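Local coordinates for bacteriocin immunity protein (Pseudomonas aeruginosa, PDB 6W0V) that binds the nuclease domain of its cognate DNase toxin, pyocin S8, and so probably protects the producing cell from its own bacteriocin, at the interface of chains B and A. Numbering follows the deposited sequence. Chains: chain A, Bacteriocin immunity protein; chain B, Pyocin S8.

The interface of chains B and A. Residues chain B 69-70, 81; chain A 30-31, 34, 47, 51.
Swung away from their own carbonyl carbons, the rings of B:Phe81 (chi1 -77°) and A:Phe51 (chi1 -71°) reach across the interface and stack. The overlap is offset: the planes are inclined by 27°, and B:Phe81 CD1 lies 3.3 Å from A:Phe51 CZ, over the rim of that ring. The far end of B:Phe81 packs against A:Arg30, A:Asp31 and A:Val34 of helix 27-41. There A:Val34 CG2 meets CZ at the ring's tip at 3.7 Å, the carboxylate oxygen A:Asp31 OD1 also approaches CZ, and A:Thr47 CG2 flanks the CD2 side. The rim carbon B:Phe81 CE1 points at one face of the A:Arg30 guanidinium, 3.5 Å from its CZ, with the two planes steeply inclined.

Within the toxin, B:Asn70 fixes the backbone of B:Phe81 from both sides: OD1 accepts from B:Phe81 N at 2.8 Å, and ND2 donates to B:Phe81 O at 2.9 Å, in the carbonyl plane on a lone pair. The same amide meets the CD1 edge of A:Phe51, whose ring lies between B:Phe81 and B:Thr69 OG1, the latter over its other face near CD1 and CE1. Water links the chains around this core. Water 2 joins B:Thr69 OG1 and B:Asn70 N to A:Phe51 O, which water 3 connects to B:Asn70 ND2, while water 1 bridges A:Arg30 NH2 and B:Asn70 O. This aromatic stack with its hydrated rim helps anchor the immunity protein on the pyocin nuclease domain.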
ATOM      1  N   THR B  69       8.748  -1.242  -2.240  1.00 15.44           N
ATOM      2  CA  THR B  69       7.887  -0.119  -2.688  1.00 15.29           C
ATOM      3  C   THR B  69       6.825   0.120  -1.622  1.00 16.06           C
ATOM      4  O   THR B  69       6.603   1.279  -1.298  1.00 15.27           O
ATOM      5  CB  THR B  69       7.329  -0.329  -4.095  1.00 15.35           C
ATOM      6  OG1 THR B  69       6.661  -1.584  -4.142  1.00 15.54           O
ATOM      7  CG2 THR B  69       8.426  -0.255  -5.126  1.00 16.91           C
ATOM      8  N   ASN B  70       6.225  -0.935  -1.075  1.00 14.57           N
ATOM      9  CA  ASN B  70       5.227  -0.726   0.006  1.00 13.64           C
ATOM     10  C   ASN B  70       5.905  -0.010   1.161  1.00 13.18           C
ATOM     11  O   ASN B  70       5.342   0.981   1.647  1.00 15.09           O
ATOM     12  CB  ASN B  70       4.573  -2.025   0.454  1.00 15.14           C
ATOM     13  CG  ASN B  70       3.236  -2.185  -0.224  1.00 13.49           C
ATOM     14  OD1 ASN B  70       2.685  -1.202  -0.717  1.00 13.63           O
ATOM     15  ND2 ASN B  70       2.726  -3.401  -0.271  1.00 15.28           N
ATOM     16  N   PHE B  81      -0.102  -0.951  -0.819  1.00 13.16           N
ATOM     17  CA  PHE B  81      -0.967  -1.737  -1.702  1.00 13.59           C
ATOM     18  C   PHE B  81      -1.133  -3.115  -1.105  1.00 13.13           C
ATOM     19  O   PHE B  81      -0.165  -3.681  -0.564  1.00 14.65           O
ATOM     20  CB  PHE B  81      -0.317  -1.866  -3.066  1.00 13.65           C
ATOM     21  CG  PHE B  81      -0.443  -0.622  -3.885  1.00 13.69           C
ATOM     22  CD1 PHE B  81       0.395   0.453  -3.670  1.00 14.04           C
ATOM     23  CD2 PHE B  81      -1.438  -0.514  -4.839  1.00 15.29           C
ATOM     24  CE1 PHE B  81       0.259   1.607  -4.420  1.00 15.10           C
ATOM     25  CE2 PHE B  81      -1.572   0.643  -5.585  1.00 15.37           C
ATOM     26  CZ  PHE B  81      -0.728   1.703  -5.368  1.00 14.83           C
TER
ATOM     27  N   ARG A  30       1.359   8.957  -6.129  1.00 13.46           N
ATOM     28  CA  ARG A  30       2.031   7.657  -6.307  1.00 13.27           C
ATOM     29  C   ARG A  30       1.179   6.794  -7.220  1.00 13.55           C
ATOM     30  O   ARG A  30       1.731   6.105  -8.074  1.00 14.34           O
ATOM     31  CB  ARG A  30       2.252   6.936  -4.990  1.00 12.94           C
ATOM     32  CG  ARG A  30       2.923   5.593  -5.202  1.00 12.97           C
ATOM     33  CD  ARG A  30       3.149   4.828  -3.941  1.00 13.52           C
ATOM     34  NE  ARG A  30       1.891   4.598  -3.272  1.00 13.00           N
ATOM     35  CZ  ARG A  30       1.747   3.883  -2.183  1.00 14.13           C
ATOM     36  NH1 ARG A  30       0.545   3.776  -1.645  1.00 15.29           N
ATOM     37  NH2 ARG A  30       2.786   3.286  -1.632  1.00 15.59           N
ATOM     38  N   ASP A  31      -0.130   6.825  -7.069  1.00 14.50           N
ATOM     39  CA  ASP A  31      -1.029   5.965  -7.866  1.00 14.72           C
ATOM     40  C   ASP A  31      -0.834   6.261  -9.343  1.00 15.03           C
ATOM     41  O   ASP A  31      -0.915   5.324 -10.140  1.00 15.50           O
ATOM     42  CB  ASP A  31      -2.488   6.208  -7.510  1.00 15.58           C
ATOM     43  CG  ASP A  31      -2.947   5.383  -6.335  1.00 16.57           C
ATOM     44  OD1 ASP A  31      -2.140   4.577  -5.847  1.00 16.05           O
ATOM     45  OD2 ASP A  31      -4.111   5.561  -5.936  1.00 19.98           O
ATOM     46  N   VAL A  34       2.148   4.259 -10.237  1.00 13.89           N
ATOM     47  CA  VAL A  34       1.858   2.812 -10.122  1.00 13.35           C
ATOM     48  C   VAL A  34       1.009   2.401 -11.314  1.00 12.83           C
ATOM     49  O   VAL A  34       1.332   1.419 -11.968  1.00 14.43           O
ATOM     50  CB  VAL A  34       1.146   2.474  -8.807  1.00 13.27           C
ATOM     51  CG1 VAL A  34       0.571   1.065  -8.847  1.00 13.92           C
ATOM     52  CG2 VAL A  34       2.078   2.660  -7.626  1.00 14.38           C
ATOM     53  N   THR A  47      -0.423  -4.885  -9.745  1.00 13.57           N
ATOM     54  CA  THR A  47       0.473  -4.158  -8.831  1.00 14.03           C
ATOM     55  C   THR A  47       1.383  -5.134  -8.097  1.00 13.18           C
ATOM     56  O   THR A  47       2.398  -4.680  -7.573  1.00 14.16           O
ATOM     57  CB  THR A  47      -0.341  -3.325  -7.845  1.00 14.02           C
ATOM     58  OG1 THR A  47      -1.285  -4.192  -7.219  1.00 14.71           O
ATOM     59  CG2 THR A  47      -1.053  -2.176  -8.523  1.00 15.34           C
ATOM     60  N   PHE A  51       4.721  -4.546  -5.962  1.00 14.35           N
ATOM     61  CA  PHE A  51       4.565  -4.467  -4.493  1.00 14.60           C
ATOM     62  C   PHE A  51       4.711  -5.820  -3.816  1.00 14.57           C
ATOM     63  O   PHE A  51       4.977  -5.843  -2.627  1.00 15.86           O
ATOM     64  CB  PHE A  51       3.226  -3.829  -4.155  1.00 14.37           C
ATOM     65  CG  PHE A  51       3.238  -2.371  -4.493  1.00 13.28           C
ATOM     66  CD1 PHE A  51       3.758  -1.450  -3.598  1.00 13.50           C
ATOM     67  CD2 PHE A  51       2.799  -1.926  -5.723  1.00 13.37           C
ATOM     68  CE1 PHE A  51       3.825  -0.111  -3.937  1.00 13.79           C
ATOM     69  CE2 PHE A  51       2.846  -0.583  -6.048  1.00 13.68           C
ATOM     70  CZ  PHE A  51       3.364   0.320  -5.154  1.00 13.88           C
TER
HETATM   71  O   HOH W   1       2.943   2.178   0.871  1.00 14.04           O
HETATM   72  O   HOH W   2       6.367  -3.641  -1.822  1.00 16.97           O
HETATM   73  O   HOH W   3       4.633  -5.652   0.076  1.00 17.78           O